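Local coordinates for tail fiber protein (Acinetobacter phage AM24, PDB 5W5P) that probably recognises and cleaves the capsular polysaccharide of its Acinetobacter host, serving as the trimeric tailspike of the phage, at the interface of chains A and B. Numbering follows the deposited sequence. Chains: chain A/B, Tail fiber protein.

Contact 1: the interface of chains A and B. Residues chain A 337, 373, 412; chain B 280, 307-308, 329-330.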
# COMPACT_ATOMS: atom_id res chain seq x y z
N TYR A 337 -10.62 7.32 -1.25
CA TYR A 337 -11.53 8.02 -2.15
C TYR A 337 -12.63 8.63 -1.30
O TYR A 337 -13.51 7.92 -0.80
CB TYR A 337 -12.09 7.05 -3.20
CG TYR A 337 -13.08 7.63 -4.19
CD1 TYR A 337 -14.40 7.86 -3.83
CD2 TYR A 337 -12.71 7.90 -5.51
CE1 TYR A 337 -15.31 8.37 -4.73
CE2 TYR A 337 -13.61 8.40 -6.42
CZ TYR A 337 -14.92 8.64 -6.03
OH TYR A 337 -15.83 9.14 -6.93
N GLN A 373 -7.89 11.41 -2.42
CA GLN A 373 -8.74 12.44 -3.00
C GLN A 373 -9.74 12.89 -1.95
O GLN A 373 -10.57 12.10 -1.51
CB GLN A 373 -9.47 11.96 -4.25
CG GLN A 373 -10.52 12.95 -4.73
CD GLN A 373 -11.43 12.39 -5.80
OE1 GLN A 373 -12.53 11.90 -5.51
NE2 GLN A 373 -10.99 12.46 -7.05
N TRP A 412 -5.04 15.11 -3.31
CA TRP A 412 -5.87 16.02 -4.08
C TRP A 412 -7.06 16.44 -3.24
O TRP A 412 -7.81 15.59 -2.74
CB TRP A 412 -6.37 15.37 -5.38
CG TRP A 412 -7.05 16.31 -6.33
CD1 TRP A 412 -6.51 16.85 -7.47
CD2 TRP A 412 -8.39 16.82 -6.24
NE1 TRP A 412 -7.43 17.66 -8.09
CE2 TRP A 412 -8.59 17.67 -7.36
CE3 TRP A 412 -9.43 16.66 -5.33
CZ2 TRP A 412 -9.79 18.34 -7.58
CZ3 TRP A 412 -10.62 17.33 -5.55
CH2 TRP A 412 -10.79 18.16 -6.67
N PHE B 280 -13.91 5.88 -11.72
CA PHE B 280 -14.04 6.38 -10.36
C PHE B 280 -13.64 5.26 -9.41
O PHE B 280 -14.20 4.17 -9.49
CB PHE B 280 -15.48 6.83 -10.05
CG PHE B 280 -16.00 7.91 -10.95
CD1 PHE B 280 -16.60 7.59 -12.17
CD2 PHE B 280 -15.93 9.25 -10.58
CE1 PHE B 280 -17.09 8.58 -13.00
CE2 PHE B 280 -16.43 10.25 -11.41
CZ PHE B 280 -17.01 9.91 -12.62
N ASN B 307 -10.80 9.43 -11.36
CA ASN B 307 -10.89 9.93 -9.99
C ASN B 307 -10.40 8.82 -9.07
O ASN B 307 -11.17 7.93 -8.70
CB ASN B 307 -12.32 10.35 -9.65
CG ASN B 307 -12.69 11.71 -10.23
OD1 ASN B 307 -13.17 11.81 -11.36
ND2 ASN B 307 -12.47 12.76 -9.45
N VAL B 308 -9.12 8.89 -8.71
CA VAL B 308 -8.42 7.90 -7.88
C VAL B 308 -8.25 6.58 -8.63
O VAL B 308 -9.23 5.93 -9.01
CB VAL B 308 -9.13 7.66 -6.54
CG1 VAL B 308 -8.31 6.70 -5.67
CG2 VAL B 308 -9.34 8.96 -5.82
N TYR B 329 -6.46 12.21 -11.11
CA TYR B 329 -6.35 12.85 -9.81
C TYR B 329 -6.22 11.77 -8.74
O TYR B 329 -6.96 10.77 -8.78
CB TYR B 329 -7.56 13.73 -9.50
CG TYR B 329 -7.79 14.88 -10.46
CD1 TYR B 329 -6.84 15.24 -11.40
CD2 TYR B 329 -8.97 15.61 -10.41
CE1 TYR B 329 -7.05 16.29 -12.27
CE2 TYR B 329 -9.19 16.67 -11.28
CZ TYR B 329 -8.22 17.00 -12.21
OH TYR B 329 -8.44 18.05 -13.08
N ALA B 330 -5.28 11.95 -7.81
CA ALA B 330 -5.05 11.02 -6.71
C ALA B 330 -4.77 9.61 -7.23
O ALA B 330 -5.50 8.65 -6.96
CB ALA B 330 -6.23 11.03 -5.73
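A:Gln373 and A:Tyr337 close on the side chain of B:Val308, a compact example of how beta-helical tailspike subunits pack side by side. The B:Val308 methyl CG2 lies 3.4 Å from A:Gln373 CB and also touches A:Tyr337 CD2 on the ring rim. B:Ala330 CB, from a loop of chain B, reaches the same A:Gln373 CB. The backbone carbonyl O of B:Asn307 sits in the plane of the tyrosine ring, at its edge, 3.4 Å from A:Tyr337 CE2. A second tight spot is aromatic: the five-membered ring of A:Trp412 stacks on B:Tyr329 with planes 12° apart, and A:Trp412 NE1 lies over the rim of the phenol ring, 3.5 Å from B:Tyr329 CD2. A:Tyr337, A:Gln373 and A:Trp412 each begin a short strand and have CG anti to the backbone N (chi1 171° in A:Gln373), which points each side chain towards chain B. Between the two packed spots the terminal amides of A:Gln373 and B:Asn307 meet with steeply inclined planes. As modelled, A:Gln373 NE2 and B:Asn307 ND2 face each other at 2.8 Å, two donors; one amide is probably turned over, which would make the pair a hydrogen bond. Packing is looser towards B:Phe280, which is met through the tyrosine hydroxyl. That phenolic oxygen touches the rim of the phenylalanine, A:Tyr337 OH lying 3.7 Å from B:Phe280 CD2.

Contact 2: the interface of chains A and B. Residues chain A 266, 288; chain B 163, 201-203, 228-230.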
# COMPACT_ATOMS: atom_id res chain seq x y z
N HIS A 266 -18.58 -4.42 2.15
CA HIS A 266 -19.57 -3.49 1.62
C HIS A 266 -20.32 -2.89 2.81
O HIS A 266 -21.24 -3.51 3.35
CB HIS A 266 -20.52 -4.21 0.65
CG HIS A 266 -19.82 -4.94 -0.46
ND1 HIS A 266 -19.77 -4.45 -1.75
CD2 HIS A 266 -19.16 -6.12 -0.47
CE1 HIS A 266 -19.10 -5.30 -2.51
NE2 HIS A 266 -18.72 -6.32 -1.75
N PHE A 288 -15.95 -0.66 0.41
CA PHE A 288 -16.94 0.19 -0.25
C PHE A 288 -17.91 0.70 0.81
O PHE A 288 -18.85 -0.01 1.20
CB PHE A 288 -17.67 -0.59 -1.34
CG PHE A 288 -16.79 -1.05 -2.47
CD1 PHE A 288 -15.77 -0.24 -2.95
CD2 PHE A 288 -16.98 -2.30 -3.05
CE1 PHE A 288 -14.96 -0.66 -3.99
CE2 PHE A 288 -16.17 -2.72 -4.10
CZ PHE A 288 -15.16 -1.90 -4.57
N LEU B 163 -25.96 -9.15 -1.21
CA LEU B 163 -24.55 -9.42 -1.51
C LEU B 163 -24.53 -10.53 -2.55
O LEU B 163 -24.91 -11.67 -2.25
CB LEU B 163 -23.77 -9.81 -0.26
CG LEU B 163 -22.32 -10.20 -0.48
CD1 LEU B 163 -21.52 -8.94 -0.70
CD2 LEU B 163 -21.76 -10.96 0.72
N ALA B 201 -22.63 -4.29 -5.41
CA ALA B 201 -22.18 -5.29 -4.45
C ALA B 201 -22.08 -6.67 -5.09
O ALA B 201 -23.01 -7.48 -4.99
CB ALA B 201 -23.09 -5.34 -3.22
N LEU B 202 -20.94 -6.96 -5.71
CA LEU B 202 -20.73 -8.21 -6.43
C LEU B 202 -19.33 -8.74 -6.17
O LEU B 202 -18.35 -8.01 -6.34
CB LEU B 202 -20.94 -8.00 -7.94
CG LEU B 202 -20.47 -9.11 -8.89
CD1 LEU B 202 -21.24 -10.39 -8.61
CD2 LEU B 202 -20.63 -8.67 -10.33
N GLU B 203 -19.24 -10.00 -5.77
CA GLU B 203 -17.97 -10.73 -5.73
C GLU B 203 -17.96 -11.72 -6.89
O GLU B 203 -18.88 -12.52 -7.03
CB GLU B 203 -17.79 -11.46 -4.40
CG GLU B 203 -18.20 -10.65 -3.18
CD GLU B 203 -17.08 -9.77 -2.66
OE1 GLU B 203 -17.26 -8.53 -2.63
OE2 GLU B 203 -16.01 -10.30 -2.29
N ASN B 228 -19.36 -1.34 -7.59
CA ASN B 228 -18.92 -1.95 -6.34
C ASN B 228 -18.63 -3.43 -6.54
O ASN B 228 -19.27 -4.31 -5.96
CB ASN B 228 -19.96 -1.72 -5.23
CG ASN B 228 -20.13 -0.25 -4.86
OD1 ASN B 228 -19.82 0.64 -5.65
ND2 ASN B 228 -20.63 -0.00 -3.66
N VAL B 229 -17.63 -3.70 -7.38
CA VAL B 229 -17.30 -5.05 -7.82
C VAL B 229 -15.94 -5.44 -7.27
O VAL B 229 -14.96 -4.71 -7.45
CB VAL B 229 -17.31 -5.15 -9.36
CG1 VAL B 229 -17.07 -6.60 -9.80
CG2 VAL B 229 -18.62 -4.62 -9.92
N ASN B 230 -15.88 -6.59 -6.60
CA ASN B 230 -14.63 -7.20 -6.18
C ASN B 230 -14.36 -8.39 -7.10
O ASN B 230 -15.02 -9.42 -7.01
CB ASN B 230 -14.70 -7.65 -4.72
CG ASN B 230 -14.45 -6.51 -3.74
OD1 ASN B 230 -13.66 -5.61 -4.01
ND2 ASN B 230 -15.13 -6.55 -2.61
O HOH W 1 -21.33 -2.01 -1.64
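A:His266 donates from NE2 to the carboxylate oxygen OE1 of B:Glu203, a polar anchor between two tailspike subunits of the beta-helix family. The bond is 2.8 Å from A:His266 NE2 to B:Glu203 OE1 and straight at the hydrogen; OE1 lies in the imidazole plane and is approached nearly along its own C-O axis, while ring and carboxylate planes stand almost perpendicular. The rest of the imidazole is also engaged. A:His266 CD2 meets the B:Leu163 methyl CD1 at 3.7 Å, CE1 rests near B:Ala201 CA, and the B:Asn228 carbonyl O lies at the ring edge, in its plane. Nearby, A:Phe288 brings its CE2 corner against the backbone of B:Asn228, 3.5 Å from the carbonyl carbon C. B:Asn230 lines the contact beside A:Phe288 and also holds the acceptor: its ND2 gives a hydrogen bond of 2.9 Å to B:Glu203 OE1, arriving on the syn side and slightly out of the carboxylate plane. Two donors thus grip one oxygen, which could stabilise negative charge there. The glutamate chain bends at chi2 (-86°), turning the carboxylate towards the histidine. On the opposite side of the imidazole, A:His266 ND1 is linked to water 1 at 2.9 Å. That water also bonds ND2 of B:Asn228, whose side chain lies alongside A:Phe288, B:Asn228 CB being 3.7 Å from A:Phe288 CD2.

Contact 3: the interface of chains A and B. Residues chain A 428, 445, 447-448; chain B 407, 426, 428, 445.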
# COMPACT_ATOMS: atom_id res chain seq x y z
N PHE A 428 4.60 17.74 -0.41
CA PHE A 428 4.86 18.03 -1.81
C PHE A 428 3.92 17.20 -2.67
O PHE A 428 3.36 16.19 -2.23
CB PHE A 428 6.32 17.75 -2.19
CG PHE A 428 6.76 16.34 -1.93
CD1 PHE A 428 6.56 15.34 -2.87
CD2 PHE A 428 7.39 16.01 -0.74
CE1 PHE A 428 6.97 14.04 -2.63
CE2 PHE A 428 7.80 14.71 -0.49
CZ PHE A 428 7.59 13.72 -1.44
N LEU A 445 8.72 22.74 -0.64
CA LEU A 445 9.97 22.07 -0.98
C LEU A 445 10.70 22.83 -2.08
O LEU A 445 10.07 23.38 -2.99
CB LEU A 445 9.69 20.63 -1.41
CG LEU A 445 10.83 19.61 -1.26
CD1 LEU A 445 11.29 19.51 0.18
CD2 LEU A 445 10.42 18.25 -1.79
N THR A 447 12.35 21.90 -4.55
CA THR A 447 12.17 21.36 -5.89
C THR A 447 11.01 22.04 -6.61
O THR A 447 11.08 22.30 -7.81
CB THR A 447 11.93 19.85 -5.81
OG1 THR A 447 10.85 19.59 -4.92
CG2 THR A 447 13.18 19.14 -5.31
N GLU A 448 9.92 22.33 -5.89
CA GLU A 448 8.78 23.01 -6.49
C GLU A 448 9.08 24.47 -6.81
O GLU A 448 8.33 25.10 -7.56
CB GLU A 448 7.56 22.89 -5.57
CG GLU A 448 7.17 21.44 -5.28
CD GLU A 448 5.81 21.29 -4.63
OE1 GLU A 448 5.27 22.28 -4.09
OE2 GLU A 448 5.27 20.17 -4.66
N THR B 407 5.21 12.58 -8.79
CA THR B 407 6.49 12.41 -8.13
C THR B 407 6.89 10.94 -8.15
O THR B 407 6.05 10.05 -8.32
CB THR B 407 6.46 12.94 -6.68
OG1 THR B 407 5.62 12.11 -5.87
CG2 THR B 407 5.94 14.38 -6.64
N THR B 426 9.65 16.80 -8.26
CA THR B 426 10.15 16.19 -7.04
C THR B 426 10.37 14.70 -7.26
O THR B 426 9.44 13.99 -7.67
CB THR B 426 9.18 16.40 -5.86
OG1 THR B 426 8.88 17.79 -5.72
CG2 THR B 426 9.79 15.87 -4.57
N PHE B 428 13.20 11.42 -5.60
CA PHE B 428 14.38 11.01 -4.86
C PHE B 428 14.36 9.50 -4.67
O PHE B 428 13.30 8.86 -4.77
CB PHE B 428 14.49 11.73 -3.51
CG PHE B 428 13.30 11.51 -2.61
CD1 PHE B 428 13.24 10.41 -1.77
CD2 PHE B 428 12.26 12.42 -2.60
CE1 PHE B 428 12.14 10.21 -0.95
CE2 PHE B 428 11.16 12.23 -1.78
CZ PHE B 428 11.10 11.12 -0.95
N LEU B 445 17.08 16.59 -5.15
CA LEU B 445 16.87 16.99 -3.76
C LEU B 445 18.20 17.30 -3.08
O LEU B 445 19.21 16.64 -3.34
CB LEU B 445 16.12 15.89 -3.00
CG LEU B 445 15.32 16.30 -1.76
CD1 LEU B 445 14.26 17.33 -2.11
CD2 LEU B 445 14.69 15.09 -1.09
O HOH W 2 6.43 18.05 -5.85
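B:Thr426 OG1 is shared by two polar partners: it hydrogen-bonds the hydroxyl OG1 of A:Thr447 at 2.8 Å, and it contacts water 2, which in turn lies 2.7 Å from the carboxylate oxygen OE2 of A:Glu448. The threonine thereby ties chain B to neighbouring residues of one turn in chain A, directly and through solvent. Its other branch does the apolar work. With CG2 anti to the backbone N and OG1 beside it (chi1 -54°), the methyl CG2 of B:Thr426 is carried over one face of A:Phe428, 4.0 Å from the ring centroid, and also reaches A:Leu445 CD2 at 3.7 Å. B:Thr407 CG2 adds a contact to the same ring at CD1. The far corner of that ring, A:Phe428 CZ, lies in the plane of the B:Phe428 ring at its edge, 3.9 Å from B:Phe428 CE2. B:Leu445 completes the apolar lining, its CD1 meeting A:Thr447 CG2 at 3.8 Å and A:Leu445 CD2 a little further off. Because A:Phe428 and B:Phe428, like A:Leu445 and B:Leu445, converge, the cluster probably lies close to the trimer axis. At the end of the beta-helical body it joins strand 407-409 of chain B and strand 427-428 of both chains to the 3-10 helix 446-449 of chain A, just before the long strands of the C-terminal part.

The contacts follow one another along the long subunit boundary in the order contact 2, contact 1, contact 3. Contact 1 lies about 19 Å from contact 2 and 21 Å from contact 3, while contacts 2 and 3 are about 38 Å apart, all measured between centres of C-alpha atoms. They share no residue, and each draws on its own strands and loops of the sequence. The principle is one of distributed adhesion: polar, aromatic and apolar contacts are spread over successive levels. Repeated in the three copies of the assembly, they probably hold the elongated shaft in register.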